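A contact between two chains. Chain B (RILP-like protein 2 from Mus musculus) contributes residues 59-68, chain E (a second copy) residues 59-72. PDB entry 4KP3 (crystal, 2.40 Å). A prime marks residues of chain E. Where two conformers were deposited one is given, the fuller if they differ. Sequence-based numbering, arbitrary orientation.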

# COMPACT_ATOMS: atom_id res chain seq x y z
N ARG B 59 0.88 7.85 -6.92
CA ARG B 59 0.56 6.67 -7.72
C ARG B 59 0.40 5.43 -6.85
O ARG B 59 -0.52 4.65 -7.04
N LEU B 60 1.33 5.27 -5.91
CA LEU B 60 1.28 4.17 -4.97
C LEU B 60 -0.02 4.24 -4.16
O LEU B 60 -0.69 3.23 -3.94
N GLN B 61 -0.36 5.45 -3.75
CA GLN B 61 -1.56 5.71 -2.96
C GLN B 61 -2.83 5.20 -3.65
O GLN B 61 -3.66 4.54 -3.03
N PHE B 62 -2.98 5.48 -4.94
CA PHE B 62 -4.17 5.02 -5.65
C PHE B 62 -4.20 3.52 -5.95
O PHE B 62 -5.27 2.95 -6.13
N LYS B 63 -3.03 2.88 -5.98
CA LYS B 63 -3.00 1.42 -6.09
C LYS B 63 -3.46 0.78 -4.79
O LYS B 63 -4.16 -0.23 -4.80
N ILE B 64 -3.09 1.40 -3.68
CA ILE B 64 -3.53 0.94 -2.36
C ILE B 64 -5.03 1.13 -2.17
O ILE B 64 -5.69 0.28 -1.57
N VAL B 65 -5.56 2.23 -2.70
CA VAL B 65 -7.00 2.44 -2.70
C VAL B 65 -7.68 1.25 -3.36
O VAL B 65 -8.63 0.69 -2.82
N ARG B 66 -7.18 0.86 -4.54
CA ARG B 66 -7.74 -0.26 -5.28
C ARG B 66 -7.62 -1.58 -4.51
O ARG B 66 -8.55 -2.39 -4.52
N VAL B 67 -6.48 -1.79 -3.86
CA VAL B 67 -6.26 -2.99 -3.06
C VAL B 67 -7.25 -3.05 -1.91
O VAL B 67 -7.90 -4.08 -1.70
N MET B 68 -7.39 -1.94 -1.19
CA MET B 68 -8.35 -1.85 -0.09
C MET B 68 -9.80 -2.02 -0.55
O MET B 68 -10.60 -2.63 0.14
N ARG E 59 8.24 0.93 7.14
CA ARG E 59 7.10 0.62 8.00
C ARG E 59 5.82 0.49 7.18
O ARG E 59 5.03 -0.42 7.39
N LEU E 60 5.64 1.41 6.23
CA LEU E 60 4.51 1.33 5.31
C LEU E 60 4.59 0.06 4.45
O LEU E 60 3.58 -0.59 4.20
N GLN E 61 5.80 -0.28 4.03
CA GLN E 61 6.02 -1.47 3.21
C GLN E 61 5.53 -2.74 3.90
O GLN E 61 4.74 -3.51 3.33
N PHE E 62 5.96 -2.96 5.14
CA PHE E 62 5.54 -4.15 5.87
C PHE E 62 4.08 -4.11 6.27
O PHE E 62 3.46 -5.15 6.51
N LYS E 63 3.51 -2.91 6.32
CA LYS E 63 2.09 -2.75 6.57
C LYS E 63 1.31 -3.18 5.33
O LYS E 63 0.30 -3.88 5.42
N ILE E 64 1.81 -2.78 4.16
CA ILE E 64 1.24 -3.22 2.88
C ILE E 64 1.41 -4.73 2.68
O ILE E 64 0.53 -5.38 2.11
N VAL E 65 2.53 -5.29 3.15
CA VAL E 65 2.70 -6.74 3.10
C VAL E 65 1.55 -7.44 3.84
O VAL E 65 0.96 -8.39 3.33
N ARG E 66 1.23 -6.94 5.03
CA ARG E 66 0.14 -7.50 5.83
C ARG E 66 -1.20 -7.41 5.10
O ARG E 66 -1.98 -8.36 5.10
N VAL E 67 -1.47 -6.26 4.49
CA VAL E 67 -2.71 -6.08 3.73
C VAL E 67 -2.80 -7.08 2.58
O VAL E 67 -3.84 -7.70 2.37
N MET E 68 -1.70 -7.25 1.84
CA MET E 68 -1.68 -8.19 0.72
C MET E 68 -1.82 -9.63 1.20
O MET E 68 -2.48 -10.44 0.55
N GLU E 69 -1.19 -9.95 2.33
CA GLU E 69 -1.36 -11.25 2.98
C GLU E 69 -2.83 -11.55 3.28
O GLU E 69 -3.32 -12.66 3.02
N MET E 70 -3.54 -10.56 3.81
CA MET E 70 -4.95 -10.73 4.15
C MET E 70 -5.77 -10.90 2.88
O MET E 70 -6.70 -11.70 2.83
N LEU E 71 -5.39 -10.15 1.85
CA LEU E 71 -6.03 -10.26 0.54
C LEU E 71 -5.81 -11.66 -0.04
O LEU E 71 -6.76 -12.27 -0.53
N GLU E 72 -4.57 -12.15 0.00
CA GLU E 72 -4.27 -13.50 -0.47
C GLU E 72 -5.14 -14.54 0.23
O GLU E 72 -5.78 -15.37 -0.43

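The contact is wholly apolar: no hydrogen bond or salt bridge links the two helices. Their axes come no closer than 11.1 Å and run at 30° to each other, so side-chain ends do the touching. The buried surface is small, 322 Å² over both sides.

The same residue from each copy meets its counterpart at three levels. Leu60 and Leu60′ both point toward the other helix, with chi1 t and chi2 p, and their CD2 atoms lie 4.2 Å apart. Ile64 and Ile64′ share chi1 m and chi2 t. This extends their tips, and CD1 of Ile64 sits 3.5 Å from CD1 of Ile64′, the closest approach in the contact. Val67 and Val67′, both t, point toward each other's helix, with CG1 to CG1 at 3.7 Å.

Met68 points away at CA-to-CB and Met68′ sideways. Both fold back with m, m, m rotamers. SD of Met68 reaches CG1 of Val67′ at 3.7 Å, and SD of Met68′ reaches CG1 of Val67 at 3.7 Å. Val67 also meets Leu71′ (t, p), CG1 to CD2 at 4.2 Å, and has the largest covered area.

Polar chains stay outside the contact. Within chain E, Arg66′ NE forms a salt bridge with Glu69′ OE1 at 3.5 Å. NZ of Lys63 and NZ of Lys63′ each hydrogen-bond elsewhere in the structure.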

# COMPACT_ATOMS: atom_id res chain seq x y z
CB ARG B 59 1.64 6.40 -8.77
CG ARG B 59 1.52 7.23 -10.03
CD ARG B 59 2.14 6.49 -11.21
NE ARG B 59 3.41 5.86 -10.85
CZ ARG B 59 4.58 6.49 -10.87
NH1 ARG B 59 4.66 7.76 -11.23
NH2 ARG B 59 5.69 5.83 -10.53
CB LEU B 60 2.48 4.23 -4.02
CG LEU B 60 2.39 3.32 -2.79
CD1 LEU B 60 2.34 1.85 -3.20
CD2 LEU B 60 3.56 3.58 -1.85
CB GLN B 61 -1.65 7.21 -2.67
CG GLN B 61 -2.94 7.71 -2.06
CD GLN B 61 -2.99 9.22 -2.06
OE1 GLN B 61 -2.93 9.86 -3.11
NE2 GLN B 61 -3.08 9.81 -0.87
CB PHE B 62 -4.44 5.86 -6.90
CG PHE B 62 -5.00 7.21 -6.58
CD1 PHE B 62 -6.35 7.36 -6.28
CD2 PHE B 62 -4.18 8.33 -6.53
CE1 PHE B 62 -6.87 8.60 -5.97
CE2 PHE B 62 -4.70 9.57 -6.22
CZ PHE B 62 -6.05 9.70 -5.94
CB LYS B 63 -1.61 0.93 -6.49
CG LYS B 63 -1.19 1.39 -7.86
CD LYS B 63 -0.20 0.45 -8.52
CE LYS B 63 0.05 0.88 -9.96
NZ LYS B 63 0.98 -0.03 -10.67
CB ILE B 64 -2.76 1.67 -1.25
CG1 ILE B 64 -1.27 1.31 -1.34
CG2 ILE B 64 -3.30 1.30 0.12
CD1 ILE B 64 -0.45 1.92 -0.25
CB VAL B 65 -7.39 3.75 -3.41
CG1 VAL B 65 -8.89 3.80 -3.64
CG2 VAL B 65 -6.93 4.96 -2.61
CB ARG B 66 -7.09 -0.40 -6.66
CG ARG B 66 -7.71 -1.49 -7.54
CD ARG B 66 -9.17 -1.21 -7.77
NE ARG B 66 -9.90 -2.35 -8.31
CZ ARG B 66 -11.23 -2.47 -8.28
NH1 ARG B 66 -11.97 -1.51 -7.74
NH2 ARG B 66 -11.81 -3.55 -8.79
CB VAL B 67 -4.81 -3.07 -2.53
CG1 VAL B 67 -4.68 -4.19 -1.50
CG2 VAL B 67 -3.83 -3.29 -3.67
CB MET B 68 -8.18 -0.53 0.67
CG MET B 68 -6.82 -0.33 1.30
SD MET B 68 -6.33 -1.72 2.33
CE MET B 68 -7.56 -1.68 3.62
CB ARG E 59 6.92 1.69 9.08
CG ARG E 59 7.93 1.59 10.19
CD ARG E 59 7.75 2.68 11.23
NE ARG E 59 8.97 2.87 12.01
CZ ARG E 59 9.10 3.74 13.00
NH1 ARG E 59 8.08 4.50 13.35
NH2 ARG E 59 10.25 3.83 13.65
CB LEU E 60 4.47 2.57 4.41
CG LEU E 60 3.39 2.58 3.33
CD1 LEU E 60 2.00 2.64 3.95
CD2 LEU E 60 3.61 3.73 2.37
CB GLN E 61 7.51 -1.61 2.87
CG GLN E 61 7.86 -2.75 1.92
CD GLN E 61 9.36 -2.91 1.77
OE1 GLN E 61 10.10 -2.89 2.75
NE2 GLN E 61 9.82 -3.05 0.52
CB PHE E 62 6.46 -4.40 7.06
CG PHE E 62 7.80 -4.95 6.66
CD1 PHE E 62 7.92 -6.28 6.27
CD2 PHE E 62 8.92 -4.14 6.63
CE1 PHE E 62 9.15 -6.79 5.87
CE2 PHE E 62 10.14 -4.65 6.24
CZ PHE E 62 10.26 -5.97 5.86
CB LYS E 63 1.78 -1.29 6.95
CG LYS E 63 0.42 -1.08 7.55
CD LYS E 63 0.42 0.12 8.50
CE LYS E 63 1.44 -0.06 9.61
NZ LYS E 63 1.40 1.05 10.61
CB ILE E 64 1.85 -2.43 1.70
CG1 ILE E 64 1.46 -0.96 1.80
CG2 ILE E 64 1.38 -2.99 0.36
CD1 ILE E 64 2.21 -0.07 0.84
CB VAL E 65 4.06 -7.20 3.70
CG1 VAL E 65 4.08 -8.70 3.92
CG2 VAL E 65 5.22 -6.78 2.80
CB ARG E 66 0.06 -6.80 7.19
CG ARG E 66 -1.03 -7.33 8.12
CD ARG E 66 -0.77 -8.77 8.54
NE ARG E 66 0.55 -8.96 9.13
CZ ARG E 66 0.84 -8.73 10.40
NH1 ARG E 66 -0.10 -8.31 11.24
NH2 ARG E 66 2.07 -8.93 10.85
CB VAL E 67 -2.86 -4.63 3.21
CG1 VAL E 67 -3.92 -4.54 2.12
CG2 VAL E 67 -3.20 -3.68 4.35
CB MET E 68 -0.40 -8.01 -0.12
CG MET E 68 -0.26 -6.65 -0.76
SD MET E 68 -1.63 -6.27 -1.86
CE MET E 68 -1.54 -7.63 -3.03
CB GLU E 69 -0.54 -11.32 4.27
CG GLU E 69 0.95 -11.55 4.06
CD GLU E 69 1.76 -11.46 5.35
OE1 GLU E 69 1.27 -10.88 6.33
OE2 GLU E 69 2.90 -11.97 5.36
CB MET E 70 -5.47 -9.55 4.98
CG MET E 70 -4.83 -9.49 6.36
SD MET E 70 -5.42 -8.15 7.40
CE MET E 70 -5.16 -6.76 6.32
CB LEU E 71 -5.48 -9.20 -0.41
CG LEU E 71 -6.15 -9.10 -1.78
CD1 LEU E 71 -7.58 -8.68 -1.61
CD2 LEU E 71 -5.42 -8.12 -2.67
CB GLU E 72 -2.79 -13.87 -0.27
CG GLU E 72 -2.46 -15.26 -0.84
CD GLU E 72 -1.18 -15.88 -0.28
OE1 GLU E 72 -0.50 -15.23 0.54
OE2 GLU E 72 -0.88 -17.04 -0.65